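Local atomic coordinates of hypothetical methylmalonyl-CoA decarboxylase alpha subunit (Sulfolobus tokodaii, PDB entry 1X0U), a protein that belongs to the carboxyl transferase family, built on the crotonase-like fold, and is the putative carboxyl transferase subunit of a larger enzyme. Residues R45-L49 with V130-D134; M59-R65 with T110-K114; D186-K192 with V231-D237; G193-F199 with F216-A222; I316-A320 with F352-C356. All coordinates share one frame; numbering follows the deposited sequence.

In the fold
The chain carries two seven-stranded mixed sheets, as expected of the duplicated crotonase-like fold of carboxyl transferases. Contacts 1 and 3 reach the same sheet, their centres about 14 Å apart. Contact 2 lies about 18 Å from contact 1, centre to centre; its helix 109-125 leads into strand 129-133 of contact 1, and its loop faces other subunits. Contact 4 is nested within the chain loop closed by contact 3 and touches it through Met-190 and Met-198. Contact 5, on the other sheet, touches contact 3 where Phe-355 meets Asp-186 and Phe-187, with centres about 15 Å apart. Contacts 3, 4 and 5 all touch the same neighbouring subunit.

Contact 1: R45-L49 with V130-D134; sequences RLALL and VGIND
Arg-45, in the short helix 42-49, meets Asp-134 just beyond strand 129-133 in a buried salt bridge. Its NH1 lies 2.8 Å from Asp-134 OD2 with an N-H...O angle of 143°. It approaches on the anti side of that oxygen, 28° out of the carboxylate plane, and the guanidinium and carboxylate planes are turned 41° apart, so the two groups do not form a flat, two-oxygen fork. NH2 adds a weak bond to the same OD2, at 3.2 Å. The carboxylate has further partners: Gln-34 donates to OD2, while OD1 forms a salt bridge with Lys-39.

The guanidinium is shared out just as widely. NE pairs with Glu-239, NH2 makes a weak bond to Ala-171 O, and NH1 also donates to a water at 2.9 Å, which lies in the guanidinium plane. That water donates in turn to Ile-132 O, 3.0 Å away, so helix and strand are bridged a second time.

An arginine suits this place because its chain, extended from CG to NE, lets CD rest on Ile-132 CG2 at 3.9 Å while the charged end passes beyond. Away from the charged end the contact is apolar: Leu-46 CD2 touches Ile-132 CD1 at 3.9 Å, and Leu-49 CD2 meets Val-130 CG2 tip to tip at 3.7 Å. The chemistry implies that two bases, Arg-45 and Lys-39, and two acids, Asp-134 and Glu-239, probably offset one another's charge, making burial of the ions at the edge of a greasy helix-sheet interface tolerable.

Contact 2: M59-R65 with T110-K114; sequences MTFATTR and THANK
From Met-59 beside Lys-114 to Thr-64 beside Thr-110, the irregular loop 59-65 runs against the direction of the first turns of helix 109-125. The CA atoms of Met-59 and Lys-114 are 6.8 Å apart, and those of Thr-64 and Thr-110 5.6 Å. Met-59 itself takes a left-handed backbone conformation, which turns the chain as the loop begins.

Thr-110 does the polar work. Its OG1 donates to Thr-63 O at 3.0 Å, coming from above the carbonyl plane, 35° out of it. The same hydroxyl accepts from a water at 2.7 Å, and that water accepts from Arg-65 N. A second water accepts from Thr-110 N, 3.0 Å away, and also touches Thr-64 OG1, which has Ala-66 N and Glu-142 as further partners. Threonine fits because its other branch, CG2, is left to pack on Ala-62 CB at 4.0 Å.

At the other end, the Met-59 and Lys-114 side chains run antiparallel alongside each other. The bend of Met-59 at its last torsion (chi3 86°) lays CE on Lys-114 CG at 3.7 Å. Flexible, unbranched chains suit this fit, and the Lys-114 ammonium goes on to bond Val-81 O and Gly-78 O.

The outer side of the loop faces other subunits: Thr-63 OG1 bonds Glu-481 O and Arg-65 NH2 bonds Lys-482 O of a second subunit, while Arg-65 NH1 pairs with Glu-109 of a third. A loop tied to a helix start and turned outward is a subunit-interface element of the hexameric carboxyl transferase assembly.

Contact 3: D186-K192 with V231-D237; sequences DFIIMIK and VVHFMVD
Ile-188 O is gripped by two consecutive backbone amides, His-233 N at 2.9 Å and Phe-234 N at 3.1 Å. The first lies in the carbonyl plane, the second is tilted. In return His-233 ND1 accepts from Ile-188 N at 2.8 Å, 24° out of the ring plane, so an imidazole nitrogen stands in for a backbone acceptor just before strand 234-236. CG of His-233 lies beside its own N (chi1 -58°), which brings the ring beside Phe-187; the phenyl edge points at the imidazole face, planes 77° apart.

Beyond this the two strands pair in parallel. Met-190 N donates to Phe-234 O at 2.9 Å, and the bonds Val-236 N to Met-190 O and Lys-192 N to Val-236 O continue the ladder. Ile-189 CG1 packs on Phe-234 CD1 at 3.5 Å, and Ile-191 lies beside Val-236; branched and aromatic residues suit this face, where Ile-189, Phe-234 and Val-236 meet helix 239-252. On the other face Met-190 SD touches Val-232 CG2 at 3.7 Å. At the exposed end Lys-192 and Asp-237 form a salt bridge, modelled doubtfully short.

Backbone pairing thus runs on in series, with an imidazole nitrogen completing its start.

Contact 4: G193-F199 with F216-A222; sequences GDAYYMF and FQDLGGA
Tyr-197 and Phe-216 bring together the short strand 197-199 and helix 216-220, close to where Gly-221 takes the N-cap position of the following helix 222-229, in the crotonase-like half that also contains strand 187-191. The tyrosine can be followed outward. Its CB sits 3.2 Å from Gly-220 O, and with CG between the backbone N and carbonyl carbon (chi1 56°) the ring stands up against the helix. CD2 has Gln-217 NE2 at the ring edge, 3.8 Å away, while CE2 is covered by Phe-216 CB at 3.7 Å, a CH-pi contact over the face. OH lies over the phenyl face, 3.7 Å from Phe-216 CD2. The two planes are 30° apart but offset from each other, so the rings barely overlap.

Farther along the strand, Phe-199 offers a face to Leu-219 CD2, which approaches CD1 at 3.8 Å; large apolar groups suit this patch, part of which packs on a neighbouring subunit. Between the aromatics the backbones meet: Met-198 N donates to Gly-220 O at 2.8 Å. Glycine suits position 220, since a side chain would run into Met-198 O; Gly-220 CA lies 3.4 Å from that oxygen in a CA-H...O contact. Gln-217, bent at chi2, curls back over the type I turn 193-196, and its NE2 donates nearly straight (174°) to Tyr-196 O at 2.9 Å, with that oxygen in the amide plane.

Contact 5: I316-A320 with F352-C356; sequences IVGFA and FIRFC
Val-317 and Phe-352 make a CH-pi contact between strand 315-322 and helix 343-358. Valine CB lies over one face of the phenyl ring, 3.8 Å from its centroid and 17° off the normal, as the two side chains point past one another. The opposite ring face is occupied by Cys-356 SG, one turn along the same helix, so Phe-352 is held between a beta-branched residue and a sulfur. Its CG is anti to the backbone N (chi1 178°), which sends the ring out from the helix toward the strand.

The aromatic contacts come next. Phe-352 and Phe-319 meet obliquely, centroids 5.4 Å apart, with Phe-352 CE1 over a face of the Phe-319 ring. Phe-319 CZ also touches Phe-355 CE2 at 4.0 Å, the two side chains roughly perpendicular. Phe-355 in turn sets its ring edge-to-face with Phe-187 of the other sheet.

Sulfur provides a third kind: Cys-356 SG reaches Phe-319 CE2 at 3.8 Å, a sulfur-aromatic contact made from an oblique direction. Cysteine is small enough to lie against one face of Phe-352 and still touch Phe-319.

The backbone also takes part: Phe-352 CZ comes within 3.3 Å of Gly-318 O. The strand spends its own hydrogen bonds on its sheet neighbours, for instance Val-317 with Val-307 and Gly-318 with Ile-329.

The axes of segments 316-320 and 352-356 run at 24° to each other, 10.0 Å apart at closest approach. This is the layering of an alpha/beta crotonase-like fold, where helix 343-358, the crossover between parallel strands 325-332 and 363-369, covers the sheet.

Contact 1: R45-L49 with V130-D134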
# COMPACT_ATOMS: atom_id res chain seq x y z
N ARG A 45 40.62 18.17 3.09
CA ARG A 45 39.85 17.28 3.95
C ARG A 45 39.07 16.27 3.11
O ARG A 45 38.99 15.09 3.47
CB ARG A 45 38.89 18.10 4.82
CG ARG A 45 39.58 18.98 5.85
CD ARG A 45 38.70 20.15 6.22
NE ARG A 45 39.20 20.86 7.40
CZ ARG A 45 38.66 21.99 7.86
NH1 ARG A 45 37.62 22.55 7.25
NH2 ARG A 45 39.14 22.54 8.96
N LEU A 46 38.49 16.71 2.00
CA LEU A 46 37.73 15.82 1.12
C LEU A 46 38.65 14.76 0.50
O LEU A 46 38.29 13.58 0.44
CB LEU A 46 37.03 16.61 0.00
CG LEU A 46 35.82 17.51 0.31
CD1 LEU A 46 35.43 18.24 -0.97
CD2 LEU A 46 34.63 16.68 0.80
N ALA A 47 39.82 15.16 0.01
CA ALA A 47 40.72 14.19 -0.60
C ALA A 47 41.11 13.11 0.41
O ALA A 47 41.30 11.96 0.05
CB ALA A 47 41.99 14.89 -1.14
N LEU A 48 41.23 13.49 1.68
CA LEU A 48 41.56 12.53 2.74
C LEU A 48 40.40 11.54 2.91
O LEU A 48 40.61 10.32 2.92
CB LEU A 48 41.81 13.26 4.07
CG LEU A 48 43.22 13.59 4.60
CD1 LEU A 48 44.31 13.08 3.67
CD2 LEU A 48 43.33 15.09 4.80
N LEU A 49 39.19 12.07 3.03
CA LEU A 49 37.99 11.26 3.23
C LEU A 49 37.60 10.28 2.13
O LEU A 49 37.26 9.13 2.40
CB LEU A 49 36.79 12.16 3.52
CG LEU A 49 35.42 11.48 3.58
CD1 LEU A 49 35.45 10.38 4.63
CD2 LEU A 49 34.34 12.52 3.92
N VAL A 130 28.14 13.41 4.74
CA VAL A 130 28.94 13.92 5.82
C VAL A 130 29.23 15.38 5.50
O VAL A 130 29.69 15.71 4.40
CB VAL A 130 30.27 13.12 6.05
CG1 VAL A 130 30.27 11.84 5.24
CG2 VAL A 130 31.47 13.99 5.75
N GLY A 131 28.92 16.24 6.46
CA GLY A 131 29.15 17.65 6.28
C GLY A 131 30.36 18.11 7.06
O GLY A 131 30.35 18.11 8.29
N ILE A 132 31.42 18.48 6.34
CA ILE A 132 32.64 18.96 6.97
C ILE A 132 32.48 20.48 7.14
O ILE A 132 32.77 21.27 6.24
CB ILE A 132 33.87 18.64 6.10
CG1 ILE A 132 33.80 17.17 5.64
CG2 ILE A 132 35.14 18.85 6.91
CD1 ILE A 132 34.94 16.76 4.73
N ASN A 133 31.99 20.86 8.32
CA ASN A 133 31.74 22.26 8.65
C ASN A 133 32.97 23.10 8.97
O ASN A 133 33.91 22.63 9.60
CB ASN A 133 30.75 22.33 9.81
CG ASN A 133 29.33 22.00 9.38
OD1 ASN A 133 29.06 20.94 8.79
ND2 ASN A 133 28.40 22.92 9.67
N ASP A 134 32.95 24.36 8.54
CA ASP A 134 34.03 25.32 8.77
C ASP A 134 33.45 26.66 8.33
O ASP A 134 33.90 27.27 7.35
CB ASP A 134 35.26 24.98 7.93
CG ASP A 134 36.54 25.60 8.49
OD1 ASP A 134 36.43 26.48 9.37
OD2 ASP A 134 37.64 25.21 8.03
O HOH W 1 35.59 21.82 5.29

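Contact 2: M59-R65 with T110-K114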
# COMPACT_ATOMS: atom_id res chain seq x y z
N MET A 59 27.93 21.88 -9.19
CA MET A 59 27.84 23.33 -9.01
C MET A 59 29.14 23.94 -8.52
O MET A 59 29.14 24.75 -7.60
CB MET A 59 26.71 23.67 -8.03
CG MET A 59 25.32 23.41 -8.59
SD MET A 59 24.09 23.17 -7.29
CE MET A 59 23.58 24.87 -6.91
N THR A 60 30.24 23.55 -9.15
CA THR A 60 31.56 24.05 -8.77
C THR A 60 31.80 25.53 -9.06
O THR A 60 32.52 26.19 -8.32
CB THR A 60 32.67 23.21 -9.43
OG1 THR A 60 33.70 24.07 -9.92
CG2 THR A 60 32.11 22.38 -10.56
N PHE A 61 31.21 26.05 -10.13
CA PHE A 61 31.40 27.45 -10.47
C PHE A 61 30.29 28.36 -9.95
O PHE A 61 30.40 29.58 -10.03
CB PHE A 61 31.55 27.63 -11.98
CG PHE A 61 32.85 27.12 -12.53
CD1 PHE A 61 32.87 26.10 -13.48
CD2 PHE A 61 34.06 27.68 -12.14
CE1 PHE A 61 34.07 25.65 -14.03
CE2 PHE A 61 35.27 27.24 -12.69
CZ PHE A 61 35.27 26.23 -13.64
N ALA A 62 29.23 27.76 -9.42
CA ALA A 62 28.10 28.54 -8.91
C ALA A 62 28.53 29.66 -7.97
O ALA A 62 29.26 29.43 -7.02
CB ALA A 62 27.12 27.62 -8.19
N THR A 63 28.08 30.88 -8.25
CA THR A 63 28.44 32.05 -7.44
C THR A 63 27.25 32.69 -6.75
O THR A 63 26.10 32.30 -6.95
CB THR A 63 29.12 33.14 -8.30
OG1 THR A 63 28.38 33.32 -9.51
CG2 THR A 63 30.55 32.77 -8.63
N THR A 64 27.54 33.70 -5.92
CA THR A 64 26.48 34.42 -5.22
C THR A 64 25.81 35.36 -6.21
O THR A 64 26.42 35.77 -7.19
CB THR A 64 27.04 35.26 -4.07
OG1 THR A 64 25.97 36.02 -3.50
CG2 THR A 64 28.13 36.20 -4.56
N ARG A 65 24.55 35.68 -5.94
CA ARG A 65 23.78 36.58 -6.80
C ARG A 65 23.46 37.86 -6.05
O ARG A 65 22.82 38.77 -6.60
CB ARG A 65 22.47 35.91 -7.22
CG ARG A 65 22.66 34.60 -7.95
CD ARG A 65 21.33 34.00 -8.27
NE ARG A 65 21.44 32.68 -8.89
CZ ARG A 65 20.40 32.01 -9.36
NH1 ARG A 65 19.18 32.52 -9.27
NH2 ARG A 65 20.56 30.81 -9.91
N THR A 110 23.33 30.93 -2.28
CA THR A 110 23.79 29.96 -3.28
C THR A 110 24.57 28.85 -2.57
O THR A 110 24.52 27.68 -2.96
CB THR A 110 24.71 30.64 -4.33
OG1 THR A 110 23.98 31.68 -4.98
CG2 THR A 110 25.18 29.63 -5.38
N HIS A 111 25.29 29.25 -1.51
CA HIS A 111 26.08 28.34 -0.68
C HIS A 111 25.14 27.29 -0.08
O HIS A 111 25.42 26.10 -0.12
CB HIS A 111 26.77 29.17 0.41
CG HIS A 111 27.55 28.37 1.41
ND1 HIS A 111 28.83 28.72 1.79
CD2 HIS A 111 27.20 27.33 2.20
CE1 HIS A 111 29.23 27.93 2.77
NE2 HIS A 111 28.26 27.08 3.04
N ALA A 112 24.01 27.75 0.45
CA ALA A 112 23.02 26.86 1.04
C ALA A 112 22.41 25.91 0.00
O ALA A 112 22.33 24.70 0.23
CB ALA A 112 21.93 27.67 1.72
N ASN A 113 21.99 26.45 -1.14
CA ASN A 113 21.38 25.60 -2.17
C ASN A 113 22.29 24.49 -2.68
O ASN A 113 21.81 23.43 -3.08
CB ASN A 113 20.87 26.46 -3.33
CG ASN A 113 19.80 27.45 -2.89
OD1 ASN A 113 19.00 27.15 -2.01
ND2 ASN A 113 19.79 28.63 -3.50
N LYS A 114 23.60 24.72 -2.68
CA LYS A 114 24.53 23.68 -3.11
C LYS A 114 24.47 22.52 -2.11
O LYS A 114 24.47 21.35 -2.48
CB LYS A 114 25.96 24.21 -3.20
CG LYS A 114 26.17 25.23 -4.32
CD LYS A 114 27.63 25.67 -4.40
CE LYS A 114 28.52 24.50 -4.83
NZ LYS A 114 29.98 24.87 -4.81
O HOH W 2 24.97 33.43 -2.18
O HOH W 3 22.98 33.96 -4.00

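Contact 3: D186-K192 with V231-D237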
# COMPACT_ATOMS: atom_id res chain seq x y z
N ASP A 186 22.83 12.99 12.77
CA ASP A 186 22.92 11.93 13.78
C ASP A 186 24.14 11.95 14.71
O ASP A 186 24.03 11.66 15.89
CB ASP A 186 22.82 10.56 13.11
CG ASP A 186 21.61 10.46 12.18
OD1 ASP A 186 20.47 10.71 12.64
OD2 ASP A 186 21.80 10.11 11.00
N PHE A 187 25.31 12.29 14.16
CA PHE A 187 26.53 12.33 14.95
C PHE A 187 27.35 13.57 14.65
O PHE A 187 27.48 13.97 13.49
CB PHE A 187 27.43 11.11 14.64
CG PHE A 187 26.78 9.78 14.92
CD1 PHE A 187 26.77 9.26 16.21
CD2 PHE A 187 26.16 9.07 13.91
CE1 PHE A 187 26.15 8.04 16.48
CE2 PHE A 187 25.53 7.86 14.17
CZ PHE A 187 25.53 7.35 15.46
N ILE A 188 27.89 14.18 15.69
CA ILE A 188 28.75 15.33 15.53
C ILE A 188 30.15 14.97 16.02
O ILE A 188 30.35 14.67 17.20
CB ILE A 188 28.25 16.56 16.33
CG1 ILE A 188 26.94 17.10 15.73
CG2 ILE A 188 29.30 17.66 16.29
CD1 ILE A 188 26.41 18.33 16.47
N ILE A 189 31.10 14.96 15.09
CA ILE A 189 32.50 14.68 15.40
C ILE A 189 33.17 16.05 15.35
O ILE A 189 33.14 16.73 14.32
CB ILE A 189 33.12 13.78 14.35
CG1 ILE A 189 32.40 12.42 14.35
CG2 ILE A 189 34.62 13.64 14.62
CD1 ILE A 189 32.71 11.56 13.15
N MET A 190 33.76 16.46 16.46
CA MET A 190 34.40 17.76 16.56
C MET A 190 35.84 17.67 17.01
O MET A 190 36.19 16.81 17.83
CB MET A 190 33.60 18.62 17.54
CG MET A 190 34.09 20.05 17.65
SD MET A 190 32.89 21.02 18.56
CE MET A 190 33.81 22.52 18.86
N ILE A 191 36.68 18.55 16.49
CA ILE A 191 38.09 18.60 16.84
C ILE A 191 38.28 19.60 17.97
O ILE A 191 37.65 20.66 17.97
CB ILE A 191 38.97 19.05 15.65
CG1 ILE A 191 38.79 18.09 14.47
CG2 ILE A 191 40.44 19.09 16.06
CD1 ILE A 191 37.55 18.32 13.66
N LYS A 192 39.10 19.28 18.96
CA LYS A 192 39.31 20.24 20.04
C LYS A 192 40.51 21.10 19.70
O LYS A 192 41.50 20.62 19.18
CB LYS A 192 39.49 19.55 21.41
CG LYS A 192 40.19 18.20 21.43
CD LYS A 192 39.90 17.50 22.77
CE LYS A 192 40.40 16.05 22.80
NZ LYS A 192 41.81 15.93 23.28
N VAL A 231 26.11 17.89 23.10
CA VAL A 231 25.94 18.27 21.70
C VAL A 231 26.86 17.51 20.76
O VAL A 231 26.49 17.17 19.65
CB VAL A 231 26.16 19.79 21.50
CG1 VAL A 231 26.14 20.14 20.03
CG2 VAL A 231 25.09 20.57 22.24
N VAL A 232 28.09 17.26 21.22
CA VAL A 232 29.07 16.55 20.43
C VAL A 232 29.08 15.08 20.81
O VAL A 232 28.99 14.75 21.99
CB VAL A 232 30.47 17.16 20.65
CG1 VAL A 232 31.56 16.20 20.17
CG2 VAL A 232 30.56 18.48 19.89
N HIS A 233 29.18 14.21 19.81
CA HIS A 233 29.18 12.76 20.04
C HIS A 233 30.58 12.17 20.10
O HIS A 233 30.82 11.19 20.81
CB HIS A 233 28.36 12.05 18.96
CG HIS A 233 26.94 12.52 18.89
ND1 HIS A 233 26.56 13.60 18.13
CD2 HIS A 233 25.84 12.12 19.56
CE1 HIS A 233 25.27 13.84 18.34
NE2 HIS A 233 24.82 12.96 19.21
N PHE A 234 31.51 12.76 19.36
CA PHE A 234 32.90 12.31 19.36
C PHE A 234 33.81 13.51 19.38
O PHE A 234 33.64 14.44 18.57
CB PHE A 234 33.25 11.51 18.11
CG PHE A 234 32.40 10.32 17.88
CD1 PHE A 234 31.33 10.37 16.98
CD2 PHE A 234 32.67 9.12 18.52
CE1 PHE A 234 30.56 9.25 16.72
CE2 PHE A 234 31.91 8.00 18.27
CZ PHE A 234 30.85 8.06 17.37
N MET A 235 34.77 13.51 20.30
CA MET A 235 35.74 14.59 20.39
C MET A 235 37.08 14.01 19.98
O MET A 235 37.47 12.95 20.45
CB MET A 235 35.83 15.14 21.81
CG MET A 235 36.89 16.20 21.96
SD MET A 235 36.71 17.11 23.50
CE MET A 235 37.20 15.83 24.69
N VAL A 236 37.78 14.71 19.09
CA VAL A 236 39.06 14.23 18.60
C VAL A 236 40.14 15.31 18.61
O VAL A 236 39.84 16.50 18.71
CB VAL A 236 38.88 13.65 17.18
CG1 VAL A 236 38.46 14.74 16.22
CG2 VAL A 236 40.15 13.01 16.74
N ASP A 237 41.39 14.90 18.48
CA ASP A 237 42.53 15.81 18.49
C ASP A 237 42.87 16.46 17.17
O ASP A 237 43.43 17.56 17.14
CB ASP A 237 43.76 15.08 19.01
CG ASP A 237 43.61 14.66 20.45
OD1 ASP A 237 44.18 13.61 20.82
OD2 ASP A 237 42.94 15.39 21.21

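Contact 4: G193-F199 with F216-A222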
# COMPACT_ATOMS: atom_id res chain seq x y z
N GLY A 193 40.37 22.39 19.97
CA GLY A 193 41.43 23.34 19.68
C GLY A 193 40.87 24.74 19.66
O GLY A 193 39.65 24.95 19.63
N ASP A 194 41.76 25.72 19.65
CA ASP A 194 41.38 27.12 19.64
C ASP A 194 40.47 27.49 18.49
O ASP A 194 39.57 28.31 18.65
CB ASP A 194 42.63 28.00 19.57
CG ASP A 194 42.30 29.47 19.57
OD1 ASP A 194 41.84 29.97 20.62
OD2 ASP A 194 42.47 30.12 18.52
N ALA A 195 40.71 26.87 17.33
CA ALA A 195 39.96 27.12 16.10
C ALA A 195 38.60 26.42 15.96
O ALA A 195 37.89 26.64 14.97
CB ALA A 195 40.82 26.76 14.91
N TYR A 196 38.23 25.60 16.92
CA TYR A 196 36.95 24.90 16.81
C TYR A 196 36.03 25.16 17.98
O TYR A 196 36.42 25.03 19.13
CB TYR A 196 37.18 23.39 16.68
CG TYR A 196 38.31 23.02 15.77
CD1 TYR A 196 39.60 22.81 16.28
CD2 TYR A 196 38.11 22.88 14.40
CE1 TYR A 196 40.65 22.47 15.43
CE2 TYR A 196 39.15 22.55 13.55
CZ TYR A 196 40.42 22.34 14.07
OH TYR A 196 41.44 21.96 13.22
N TYR A 197 34.80 25.53 17.68
CA TYR A 197 33.81 25.78 18.71
C TYR A 197 32.45 25.96 18.09
O TYR A 197 32.33 26.03 16.87
CB TYR A 197 34.19 27.02 19.53
CG TYR A 197 34.38 28.29 18.73
CD1 TYR A 197 33.29 29.02 18.26
CD2 TYR A 197 35.67 28.81 18.51
CE1 TYR A 197 33.47 30.24 17.60
CE2 TYR A 197 35.86 30.03 17.85
CZ TYR A 197 34.75 30.74 17.40
OH TYR A 197 34.92 31.95 16.77
N MET A 198 31.43 26.00 18.92
CA MET A 198 30.10 26.24 18.41
C MET A 198 29.17 26.69 19.51
O MET A 198 29.20 26.17 20.63
CB MET A 198 29.54 25.02 17.64
CG MET A 198 29.29 23.72 18.37
SD MET A 198 28.74 22.43 17.15
CE MET A 198 29.92 21.23 17.33
N PHE A 199 28.39 27.72 19.21
CA PHE A 199 27.43 28.28 20.14
C PHE A 199 26.36 29.03 19.37
O PHE A 199 26.61 29.51 18.27
CB PHE A 199 28.13 29.20 21.16
CG PHE A 199 29.19 30.10 20.57
CD1 PHE A 199 30.53 29.92 20.91
CD2 PHE A 199 28.85 31.14 19.71
CE1 PHE A 199 31.52 30.76 20.40
CE2 PHE A 199 29.84 31.98 19.20
CZ PHE A 199 31.17 31.80 19.54
N PHE A 216 35.83 31.97 23.74
CA PHE A 216 35.12 31.13 22.78
C PHE A 216 35.13 29.67 23.22
O PHE A 216 34.11 28.99 23.16
CB PHE A 216 35.73 31.25 21.38
CG PHE A 216 35.60 32.62 20.76
CD1 PHE A 216 34.47 33.40 20.99
CD2 PHE A 216 36.59 33.11 19.92
CE1 PHE A 216 34.33 34.65 20.40
CE2 PHE A 216 36.46 34.36 19.32
CZ PHE A 216 35.33 35.12 19.56
N GLN A 217 36.30 29.19 23.66
CA GLN A 217 36.45 27.81 24.11
C GLN A 217 35.64 27.50 25.37
O GLN A 217 35.13 26.39 25.52
CB GLN A 217 37.93 27.50 24.38
CG GLN A 217 38.77 27.42 23.11
CD GLN A 217 38.23 26.38 22.15
OE1 GLN A 217 38.26 25.18 22.43
NE2 GLN A 217 37.70 26.84 21.02
N ASP A 218 35.54 28.47 26.27
CA ASP A 218 34.78 28.26 27.50
C ASP A 218 33.28 28.34 27.26
O ASP A 218 32.50 27.85 28.09
CB ASP A 218 35.19 29.29 28.56
CG ASP A 218 36.60 29.07 29.07
OD1 ASP A 218 37.16 27.99 28.80
OD2 ASP A 218 37.13 29.97 29.76
N LEU A 219 32.88 28.95 26.15
CA LEU A 219 31.46 29.07 25.83
C LEU A 219 30.97 27.87 25.02
O LEU A 219 29.88 27.34 25.28
CB LEU A 219 31.18 30.36 25.06
CG LEU A 219 29.69 30.64 24.77
CD1 LEU A 219 28.93 30.76 26.10
CD2 LEU A 219 29.54 31.92 23.94
N GLY A 220 31.76 27.45 24.03
CA GLY A 220 31.35 26.33 23.21
C GLY A 220 32.48 25.55 22.55
O GLY A 220 32.37 25.16 21.39
N GLY A 221 33.57 25.33 23.28
CA GLY A 221 34.69 24.58 22.72
C GLY A 221 34.33 23.10 22.68
O GLY A 221 33.34 22.69 23.28
N ALA A 222 35.12 22.31 21.97
CA ALA A 222 34.85 20.88 21.85
C ALA A 222 34.62 20.22 23.21
O ALA A 222 33.73 19.38 23.36
CB ALA A 222 35.99 20.20 21.13
O HOH W 4 37.51 23.09 20.65
O HOH W 5 38.56 29.70 20.60

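Contact 5: I316-A320 with F352-C356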
# COMPACT_ATOMS: atom_id res chain seq x y z
N ILE A 316 26.96 3.44 29.05
CA ILE A 316 27.81 3.28 27.87
C ILE A 316 27.02 2.83 26.66
O ILE A 316 26.16 1.94 26.75
CB ILE A 316 28.91 2.25 28.12
CG1 ILE A 316 29.72 2.63 29.36
CG2 ILE A 316 29.80 2.15 26.89
CD1 ILE A 316 30.36 1.43 30.07
N VAL A 317 27.31 3.43 25.51
CA VAL A 317 26.65 3.07 24.27
C VAL A 317 27.66 3.15 23.14
O VAL A 317 28.52 4.02 23.14
CB VAL A 317 25.45 4.02 23.94
CG1 VAL A 317 24.37 3.91 25.03
CG2 VAL A 317 25.93 5.48 23.77
N GLY A 318 27.55 2.23 22.20
CA GLY A 318 28.46 2.24 21.09
C GLY A 318 28.20 1.10 20.12
O GLY A 318 27.27 0.30 20.32
N PHE A 319 29.04 1.04 19.09
CA PHE A 319 28.94 0.03 18.06
C PHE A 319 30.05 -1.00 18.18
O PHE A 319 31.12 -0.73 18.73
CB PHE A 319 29.03 0.68 16.67
CG PHE A 319 27.93 1.68 16.38
CD1 PHE A 319 28.24 3.03 16.20
CD2 PHE A 319 26.61 1.28 16.27
CE1 PHE A 319 27.24 3.96 15.92
CE2 PHE A 319 25.60 2.20 15.99
CZ PHE A 319 25.92 3.55 15.81
N ALA A 320 29.77 -2.18 17.66
CA ALA A 320 30.72 -3.28 17.68
C ALA A 320 30.19 -4.34 16.76
O ALA A 320 29.09 -4.21 16.22
CB ALA A 320 30.85 -3.84 19.09
N PHE A 352 20.46 7.22 21.11
CA PHE A 352 21.24 6.14 20.52
C PHE A 352 20.37 4.97 20.06
O PHE A 352 20.52 4.50 18.93
CB PHE A 352 22.27 5.60 21.53
CG PHE A 352 23.10 4.45 20.99
CD1 PHE A 352 24.10 4.67 20.05
CD2 PHE A 352 22.89 3.15 21.45
CE1 PHE A 352 24.88 3.62 19.58
CE2 PHE A 352 23.67 2.09 20.98
CZ PHE A 352 24.67 2.32 20.04
N ILE A 353 19.47 4.48 20.90
CA ILE A 353 18.68 3.35 20.42
C ILE A 353 17.78 3.68 19.23
O ILE A 353 17.63 2.86 18.31
CB ILE A 353 17.85 2.67 21.56
CG1 ILE A 353 16.72 3.57 22.00
CG2 ILE A 353 18.77 2.38 22.78
CD1 ILE A 353 17.02 4.25 23.33
N ARG A 354 17.18 4.87 19.22
CA ARG A 354 16.32 5.27 18.12
C ARG A 354 17.11 5.25 16.82
O ARG A 354 16.62 4.76 15.79
CB ARG A 354 15.73 6.65 18.36
CG ARG A 354 14.87 6.75 19.63
CD ARG A 354 14.01 8.00 19.60
NE ARG A 354 12.83 7.83 18.76
CZ ARG A 354 12.38 8.75 17.91
NH1 ARG A 354 13.02 9.90 17.78
NH2 ARG A 354 11.27 8.54 17.23
N PHE A 355 18.34 5.78 16.85
CA PHE A 355 19.18 5.79 15.66
C PHE A 355 19.43 4.37 15.17
O PHE A 355 19.27 4.08 13.99
CB PHE A 355 20.53 6.48 15.91
CG PHE A 355 21.47 6.38 14.74
CD1 PHE A 355 21.45 7.33 13.72
CD2 PHE A 355 22.31 5.27 14.59
CE1 PHE A 355 22.22 7.17 12.58
CE2 PHE A 355 23.08 5.11 13.46
CZ PHE A 355 23.04 6.06 12.44
N CYS A 356 19.85 3.49 16.09
CA CYS A 356 20.12 2.10 15.72
C CYS A 356 18.86 1.50 15.13
O CYS A 356 18.91 0.81 14.10
CB CYS A 356 20.55 1.29 16.95
SG CYS A 356 22.21 1.71 17.57